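Long-range contact in IPT/TIG domain-containing protein BACOVA_02650 (Bacteroides ovatus, PDB 5E7H), which binds polysaccharide at the cell surface of a gut bacterium, probably capturing xyloglucan before its transport into the periplasm for degradation: residues F172-F177 and A246-F252. Numbering follows the deposited sequence.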
loop_
_atom_site.group_PDB
_atom_site.type_symbol
_atom_site.label_atom_id
_atom_site.label_comp_id
_atom_site.label_asym_id
_atom_site.label_seq_id
_atom_site.Cartn_x
_atom_site.Cartn_y
_atom_site.Cartn_z
ATOM N N PHE A 172 -14.092 -12.193 -3.325
ATOM C CA PHE A 172 -14.813 -13.029 -2.369
ATOM C C PHE A 172 -16.034 -12.289 -1.862
ATOM O O PHE A 172 -16.134 -11.069 -1.983
ATOM C CB PHE A 172 -13.886 -13.439 -1.211
ATOM C CG PHE A 172 -13.096 -12.300 -0.623
ATOM C CD1 PHE A 172 -13.664 -11.438 0.302
ATOM C CD2 PHE A 172 -11.768 -12.099 -0.987
ATOM C CE1 PHE A 172 -12.930 -10.393 0.842
ATOM C CE2 PHE A 172 -11.040 -11.067 -0.464
ATOM C CZ PHE A 172 -11.607 -10.210 0.456
ATOM N N THR A 173 -16.980 -13.047 -1.314
ATOM C CA THR A 173 -18.203 -12.488 -0.770
ATOM C C THR A 173 -18.420 -13.023 0.636
ATOM O O THR A 173 -18.687 -14.218 0.829
ATOM C CB THR A 173 -19.433 -12.833 -1.635
ATOM O OG1 THR A 173 -19.203 -12.405 -2.981
ATOM C CG2 THR A 173 -20.680 -12.149 -1.079
ATOM N N GLY A 174 -18.309 -12.127 1.609
ATOM C CA GLY A 174 -18.514 -12.462 3.011
ATOM C C GLY A 174 -17.363 -11.954 3.858
ATOM O O GLY A 174 -17.557 -11.108 4.732
ATOM N N PRO A 175 -16.149 -12.457 3.597
ATOM C CA PRO A 175 -15.030 -12.092 4.470
ATOM C C PRO A 175 -14.713 -10.601 4.450
ATOM O O PRO A 175 -14.863 -9.945 3.413
ATOM C CB PRO A 175 -13.880 -12.931 3.916
ATOM C CG PRO A 175 -14.570 -14.135 3.348
ATOM C CD PRO A 175 -15.821 -13.603 2.735
ATOM N N VAL A 176 -14.317 -10.087 5.608
ATOM C CA VAL A 176 -13.904 -8.683 5.755
ATOM C C VAL A 176 -12.724 -8.572 6.700
ATOM O O VAL A 176 -12.433 -9.502 7.452
ATOM C CB VAL A 176 -15.042 -7.793 6.302
ATOM C CG1 VAL A 176 -16.217 -7.752 5.352
ATOM C CG2 VAL A 176 -15.475 -8.257 7.710
ATOM N N PHE A 177 -12.078 -7.408 6.681
ATOM C CA PHE A 177 -10.926 -7.134 7.518
ATOM C C PHE A 177 -11.193 -6.017 8.507
ATOM O O PHE A 177 -11.934 -5.069 8.223
ATOM C CB PHE A 177 -9.710 -6.772 6.661
ATOM C CG PHE A 177 -9.209 -7.911 5.832
ATOM C CD1 PHE A 177 -8.259 -8.793 6.336
ATOM C CD2 PHE A 177 -9.720 -8.148 4.566
ATOM C CE1 PHE A 177 -7.816 -9.877 5.588
ATOM C CE2 PHE A 177 -9.266 -9.230 3.811
ATOM C CZ PHE A 177 -8.321 -10.095 4.330
ATOM N N ALA A 246 -16.197 -19.466 2.656
ATOM C CA ALA A 246 -15.436 -18.844 1.584
ATOM C C ALA A 246 -13.979 -19.197 1.717
ATOM O O ALA A 246 -13.490 -19.424 2.816
ATOM C CB ALA A 246 -15.599 -17.336 1.640
ATOM N N THR A 247 -13.257 -19.168 0.605
ATOM C CA THR A 247 -11.826 -19.372 0.630
ATOM C C THR A 247 -11.234 -18.109 0.047
ATOM O O THR A 247 -11.707 -17.611 -0.976
ATOM C CB THR A 247 -11.443 -20.648 -0.151
ATOM O OG1 THR A 247 -12.015 -21.787 0.521
ATOM C CG2 THR A 247 -9.945 -20.811 -0.251
ATOM N N ILE A 248 -10.250 -17.545 0.734
ATOM C CA ILE A 248 -9.633 -16.315 0.255
ATOM C C ILE A 248 -8.121 -16.474 0.269
ATOM O O ILE A 248 -7.589 -17.394 0.882
ATOM C CB ILE A 248 -10.064 -15.083 1.090
ATOM C CG1 ILE A 248 -9.371 -15.046 2.471
ATOM C CG2 ILE A 248 -11.601 -15.055 1.240
ATOM C CD1 ILE A 248 -9.665 -13.796 3.309
ATOM N N GLU A 249 -7.433 -15.581 -0.436
ATOM C CA GLU A 249 -5.974 -15.569 -0.456
ATOM C C GLU A 249 -5.551 -14.124 -0.622
ATOM O O GLU A 249 -5.649 -13.567 -1.725
ATOM C CB GLU A 249 -5.428 -16.467 -1.567
ATOM C CG GLU A 249 -3.930 -16.549 -1.574
ATOM C CD GLU A 249 -3.370 -17.430 -2.674
ATOM O OE1 GLU A 249 -4.151 -18.006 -3.479
ATOM O OE2 GLU A 249 -2.135 -17.550 -2.715
ATOM N N VAL A 250 -5.133 -13.510 0.484
ATOM C CA VAL A 250 -4.855 -12.071 0.522
ATOM C C VAL A 250 -3.504 -11.850 1.168
ATOM O O VAL A 250 -3.209 -12.438 2.214
ATOM C CB VAL A 250 -5.939 -11.307 1.298
ATOM C CG1 VAL A 250 -5.684 -9.801 1.273
ATOM C CG2 VAL A 250 -7.322 -11.630 0.724
ATOM N N TYR A 251 -2.675 -11.011 0.548
ATOM C CA TYR A 251 -1.353 -10.679 1.094
ATOM C C TYR A 251 -1.257 -9.187 1.335
ATOM O O TYR A 251 -1.883 -8.404 0.617
ATOM C CB TYR A 251 -0.212 -11.123 0.146
ATOM C CG TYR A 251 -0.271 -12.612 -0.143
ATOM C CD1 TYR A 251 0.274 -13.531 0.738
ATOM C CD2 TYR A 251 -0.959 -13.094 -1.246
ATOM C CE1 TYR A 251 0.167 -14.888 0.512
ATOM C CE2 TYR A 251 -1.065 -14.450 -1.486
ATOM C CZ TYR A 251 -0.507 -15.344 -0.593
ATOM O OH TYR A 251 -0.605 -16.707 -0.780
ATOM N N PHE A 252 -0.476 -8.819 2.351
ATOM C CA PHE A 252 -0.256 -7.417 2.743
ATOM C C PHE A 252 1.220 -7.122 2.944
ATOM O O PHE A 252 1.964 -7.969 3.431
ATOM C CB PHE A 252 -0.954 -7.080 4.074
ATOM C CG PHE A 252 -2.438 -7.334 4.123
ATOM C CD1 PHE A 252 -2.948 -8.597 4.381
ATOM C CD2 PHE A 252 -3.324 -6.291 3.963
ATOM C CE1 PHE A 252 -4.322 -8.801 4.438
ATOM C CE2 PHE A 252 -4.690 -6.503 4.036
ATOM C CZ PHE A 252 -5.175 -7.762 4.282
#
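F177 and F252 meet as a T-shaped pair: their ring planes stand at 75° and the centroids lie 5.2 Å apart. F252 gives the edge, since its CZ stands above the F177 plane while CZ of F177 lies in the plane of the F252 ring. That CZ of F252 is displaced from the F177 ring centre toward CE1, which it approaches to 3.6 Å. The two rings come from opposite directions, and in F177 CG lies anti to the carbonyl carbon (chi1 -67°), which carries its ring across to the strand 246-259. At the far end of the same ring, CZ of F177 is 4.0 Å from CB of V250, and it rests on CD1 of I248 at 4.1 Å. Replacing F177 by alanine is likely to leave the F252 edge without its aromatic face and to open a gap beside V250 and I248.

I248 sends its two branches to different partners. While CD1 goes to F177, CG2 of I248 sits 3.6 Å from CG of F172, whose ring meets it obliquely. CE2 of F172 lies 3.9 Å from CG2 of V250. The P175 ring closes the row, its CG 3.8 Å from CG2 of I248 and equally near CB of A246. The side chains meet through apolar atoms: alternate residues of 246-252 face inward, and F177 also packs on V236 and A238. F177, from strand 176-181, and the loop residues F172 and P175 thus pack on the inward face of strand 246-259, filling the core between the two sheets of a beta-sandwich at this edge of the xyloglucan-binding domain.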